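Local coordinates for protein Pyrimidine/purine nucleoside phosphorylase (Acinetobacter sp. ADP1, PDB 3HQX) that probably catalyses the reversible phosphorolysis of diverse purine and pyrimidine nucleosides, giving the free base and ribose 1-phosphate, at residues Leu41-Thr47 against Thr99-Tyr105. Residues are numbered along the deposited sequence; the frame is centred on the assembly and turned at random.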
ATOM      1  N   LEU A  41       6.972   3.222   2.749  1.00  6.11           N
ATOM      2  CA  LEU A  41       6.604   1.802   2.817  1.00  5.05           C
ATOM      3  C   LEU A  41       5.818   1.453   1.572  1.00  5.31           C
ATOM      4  O   LEU A  41       4.765   2.005   1.357  1.00  5.98           O
ATOM      5  CB  LEU A  41       5.781   1.526   4.092  1.00  7.41           C
ATOM      6  CG  LEU A  41       5.303   0.099   4.306  1.00  8.26           C
ATOM      7  CD1 LEU A  41       6.432  -0.990   4.321  1.00  8.74           C
ATOM      8  CD2 LEU A  41       4.482   0.027   5.608  1.00  8.68           C
ATOM      9  N   GLY A  42       6.352   0.593   0.736  1.00  7.03           N
ATOM     10  CA  GLY A  42       5.726   0.421  -0.581  1.00  8.03           C
ATOM     11  C   GLY A  42       5.687  -1.005  -1.097  1.00  7.14           C
ATOM     12  O   GLY A  42       6.298  -1.902  -0.510  1.00  5.42           O
ATOM     13  N   VAL A  43       4.933  -1.151  -2.193  1.00  6.22           N
ATOM     14  CA  VAL A  43       4.750  -2.398  -2.893  1.00  7.00           C
ATOM     15  C   VAL A  43       4.969  -2.102  -4.378  1.00  5.48           C
ATOM     16  O   VAL A  43       4.486  -1.085  -4.907  1.00  7.01           O
ATOM     17  CB  VAL A  43       3.346  -2.976  -2.649  1.00  8.51           C
ATOM     18  CG1 VAL A  43       3.080  -4.183  -3.588  1.00 12.17           C
ATOM     19  CG2 VAL A  43       3.170  -3.339  -1.143  1.00  7.27           C
ATOM     20  N   ILE A  44       5.709  -2.978  -5.010  1.00  7.31           N
ATOM     21  CA  ILE A  44       5.806  -3.015  -6.484  1.00  6.27           C
ATOM     22  C   ILE A  44       5.186  -4.341  -6.890  1.00  6.30           C
ATOM     23  O   ILE A  44       5.562  -5.412  -6.378  1.00  7.30           O
ATOM     24  CB  ILE A  44       7.243  -2.932  -6.997  1.00  6.82           C
ATOM     25  CG1 ILE A  44       7.821  -1.560  -6.666  1.00  8.49           C
ATOM     26  CG2 ILE A  44       7.261  -3.120  -8.562  1.00  6.96           C
ATOM     27  CD1 ILE A  44       9.256  -1.378  -7.019  1.00  8.54           C
ATOM     28  N   LEU A  45       4.251  -4.269  -7.837  1.00  7.83           N
ATOM     29  CA  LEU A  45       3.596  -5.438  -8.372  1.00  8.33           C
ATOM     30  C   LEU A  45       4.335  -5.940  -9.611  1.00  8.26           C
ATOM     31  O   LEU A  45       5.116  -5.218 -10.167  1.00  8.91           O
ATOM     32  CB  LEU A  45       2.175  -5.061  -8.720  1.00  9.86           C
ATOM     33  CG  LEU A  45       1.246  -4.641  -7.597  1.00 10.88           C
ATOM     34  CD1 LEU A  45      -0.096  -4.263  -8.189  1.00 12.12           C
ATOM     35  CD2 LEU A  45       1.092  -5.776  -6.625  1.00 11.98           C
ATOM     36  N   PRO A  46       4.091  -7.180 -10.010  1.00  8.55           N
ATOM     37  CA  PRO A  46       4.845  -7.772 -11.119  1.00  9.07           C
ATOM     38  C   PRO A  46       4.845  -6.892 -12.362  1.00 10.04           C
ATOM     39  O   PRO A  46       3.808  -6.344 -12.767  1.00  9.95           O
ATOM     40  CB  PRO A  46       4.149  -9.121 -11.323  1.00  9.27           C
ATOM     41  CG  PRO A  46       3.651  -9.448 -10.019  1.00  9.97           C
ATOM     42  CD  PRO A  46       3.209  -8.158  -9.389  1.00  8.89           C
ATOM     43  N   THR A  47       6.032  -6.712 -12.934  1.00 10.59           N
ATOM     44  CA  THR A  47       6.270  -5.722 -13.982  1.00 11.83           C
ATOM     45  C   THR A  47       6.505  -6.492 -15.294  1.00 12.35           C
ATOM     46  O   THR A  47       6.905  -7.656 -15.250  1.00 14.63           O
ATOM     47  CB  THR A  47       7.566  -4.894 -13.701  1.00 11.66           C
ATOM     48  OG1 THR A  47       8.676  -5.782 -13.517  1.00 14.47           O
ATOM     49  CG2 THR A  47       7.470  -4.004 -12.494  1.00 10.71           C
ATOM     50  N   THR A  99      10.323  -6.854 -11.233  1.00  8.52           N
ATOM     51  CA  THR A  99      10.006  -7.946 -10.363  1.00  8.13           C
ATOM     52  C   THR A  99       8.947  -8.838 -10.980  1.00  8.73           C
ATOM     53  O   THR A  99       8.145  -8.350 -11.786  1.00 10.43           O
ATOM     54  CB  THR A  99       9.514  -7.425  -8.968  1.00  8.65           C
ATOM     55  OG1 THR A  99       9.337  -8.551  -8.112  1.00  8.38           O
ATOM     56  CG2 THR A  99       8.208  -6.580  -9.089  1.00  9.01           C
ATOM     57  N   ASP A 100       8.971 -10.122 -10.649  1.00  7.26           N
ATOM     58  CA  ASP A 100       7.962 -11.106 -11.172  1.00  8.26           C
ATOM     59  C   ASP A 100       6.895 -11.479 -10.127  1.00  7.90           C
ATOM     60  O   ASP A 100       5.959 -12.254 -10.400  1.00  7.84           O
ATOM     61  CB  ASP A 100       8.669 -12.392 -11.638  1.00  8.52           C
ATOM     62  CG  ASP A 100       9.627 -12.156 -12.795  1.00 12.55           C
ATOM     63  OD1 ASP A 100       9.394 -11.226 -13.602  1.00 15.44           O
ATOM     64  OD2 ASP A 100      10.610 -12.936 -12.906  1.00 19.50           O
ATOM     65  N   GLU A 101       7.079 -10.972  -8.907  1.00  7.94           N
ATOM     66  CA  GLU A 101       6.188 -11.250  -7.787  1.00  8.18           C
ATOM     67  C   GLU A 101       5.961  -9.957  -7.015  1.00  7.16           C
ATOM     68  O   GLU A 101       6.589  -8.933  -7.286  1.00  8.02           O
ATOM     69  CB  GLU A 101       6.771 -12.301  -6.823  1.00  9.18           C
ATOM     70  CG  GLU A 101       7.084 -13.713  -7.447  1.00 10.61           C
ATOM     71  CD  GLU A 101       5.875 -14.506  -7.745  1.00 13.44           C
ATOM     72  OE1 GLU A 101       4.837 -14.311  -7.076  1.00 17.51           O
ATOM     73  OE2 GLU A 101       5.988 -15.400  -8.618  1.00 15.24           O
ATOM     74  N   VAL A 102       5.000  -9.973  -6.121  1.00  8.15           N
ATOM     75  CA  VAL A 102       4.853  -8.838  -5.197  1.00  7.16           C
ATOM     76  C   VAL A 102       6.186  -8.556  -4.508  1.00  6.75           C
ATOM     77  O   VAL A 102       6.834  -9.477  -4.000  1.00  7.62           O
ATOM     78  CB  VAL A 102       3.737  -9.057  -4.171  1.00  7.40           C
ATOM     79  CG1 VAL A 102       3.718  -7.948  -3.105  1.00  6.98           C
ATOM     80  CG2 VAL A 102       2.373  -9.138  -4.919  1.00  9.41           C
ATOM     81  N   LEU A 103       6.563  -7.289  -4.519  1.00  7.12           N
ATOM     82  CA  LEU A 103       7.791  -6.827  -3.891  1.00  6.00           C
ATOM     83  C   LEU A 103       7.458  -5.792  -2.833  1.00  6.54           C
ATOM     84  O   LEU A 103       6.903  -4.722  -3.155  1.00  8.14           O
ATOM     85  CB  LEU A 103       8.725  -6.172  -4.932  1.00  6.51           C
ATOM     86  CG  LEU A 103      10.114  -5.792  -4.454  1.00  5.63           C
ATOM     87  CD1 LEU A 103      11.008  -7.063  -4.315  1.00  5.92           C
ATOM     88  CD2 LEU A 103      10.736  -4.667  -5.286  1.00  7.66           C
ATOM     89  N   ASP A 104       7.762  -6.099  -1.568  1.00  6.19           N
ATOM     90  CA  ASP A 104       7.582  -5.105  -0.503  1.00  6.52           C
ATOM     91  C   ASP A 104       8.918  -4.480  -0.229  1.00  5.39           C
ATOM     92  O   ASP A 104       9.931  -5.165  -0.151  1.00  5.17           O
ATOM     93  CB  ASP A 104       7.102  -5.772   0.800  1.00  6.19           C
ATOM     94  CG  ASP A 104       5.679  -6.331   0.676  1.00  7.94           C
ATOM     95  OD1 ASP A 104       4.733  -5.620   1.066  1.00  8.43           O
ATOM     96  OD2 ASP A 104       5.527  -7.498   0.234  1.00  7.62           O
ATOM     97  N   TYR A 105       8.916  -3.171  -0.043  1.00  6.48           N
ATOM     98  CA  TYR A 105      10.150  -2.440   0.227  1.00  7.35           C
ATOM     99  C   TYR A 105       9.946  -1.302   1.233  1.00  7.56           C
ATOM    100  O   TYR A 105       8.817  -0.833   1.484  1.00  8.41           O
ATOM    101  CB  TYR A 105      10.772  -1.901  -1.078  1.00  6.60           C
ATOM    102  CG  TYR A 105       9.956  -0.792  -1.685  1.00  7.44           C
ATOM    103  CD1 TYR A 105      10.149   0.524  -1.294  1.00  9.81           C
ATOM    104  CD2 TYR A 105       8.973  -1.054  -2.620  1.00  8.56           C
ATOM    105  CE1 TYR A 105       9.369   1.551  -1.780  1.00 12.49           C
ATOM    106  CE2 TYR A 105       8.189  -0.018  -3.138  1.00 10.54           C
ATOM    107  CZ  TYR A 105       8.386   1.259  -2.703  1.00 10.57           C
ATOM    108  OH  TYR A 105       7.583   2.229  -3.254  1.00 11.30           O
TER
HETATM  109  O   HOH W   1       5.051  -3.060   1.869  1.00  6.30           O
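Strands 41-44 and 103-105 pair here; their axes approach to 4.7 Å at 161°, close to antiparallel. Their ladder has two hydrogen-bonded pairs. At G42 and Y105, G42 N gives to Y105 O and Y105 N to G42 O, both 2.9 Å; at I44 and L103, I44 N reaches L103 O and L103 N reaches I44 O, both 2.8 Å. Between them V43 and D104 form a non-hydrogen-bonded pair, where V43 CA comes within 3.2 Å of L103 O in a CA-H...O contact. Past the ladder, 99-102 still runs alongside 45-47: T47 N donates a hydrogen bond to T99 O at 2.9 Å, and T99 N returns one to T47 OG1 at 3.0 Å. The T99 hydroxyl is hydrogen-bonded to the carbonyl of E67.

Apolar contacts line both faces. On one, the Y105 ring folds over G42, whose CA sits 3.8 Å from the ring centroid in a CH-pi contact; a CB there would clash with Y105 OH. I44 continues this face, with CD1 4.0 Å from L103 CD2 and CG2 3.6 Å from T99 CG2. On the face of V43 and D104, V43 CG1 meets V102 CG1 at 3.8 Å.

D104 carries this second face to the dimer interface, with a salt bridge to K17 and a hydrogen bond to S18, both of the second subunit; a water joins D104 OD1 (2.7 Å) to G42 O (2.9 Å). The I44 and L103 side chains pack on I97 of strand 94-98, in the other sheet of the cupin fold, while strand 38-44 is flanked by 26-32 and strand 103-109 by 59-63.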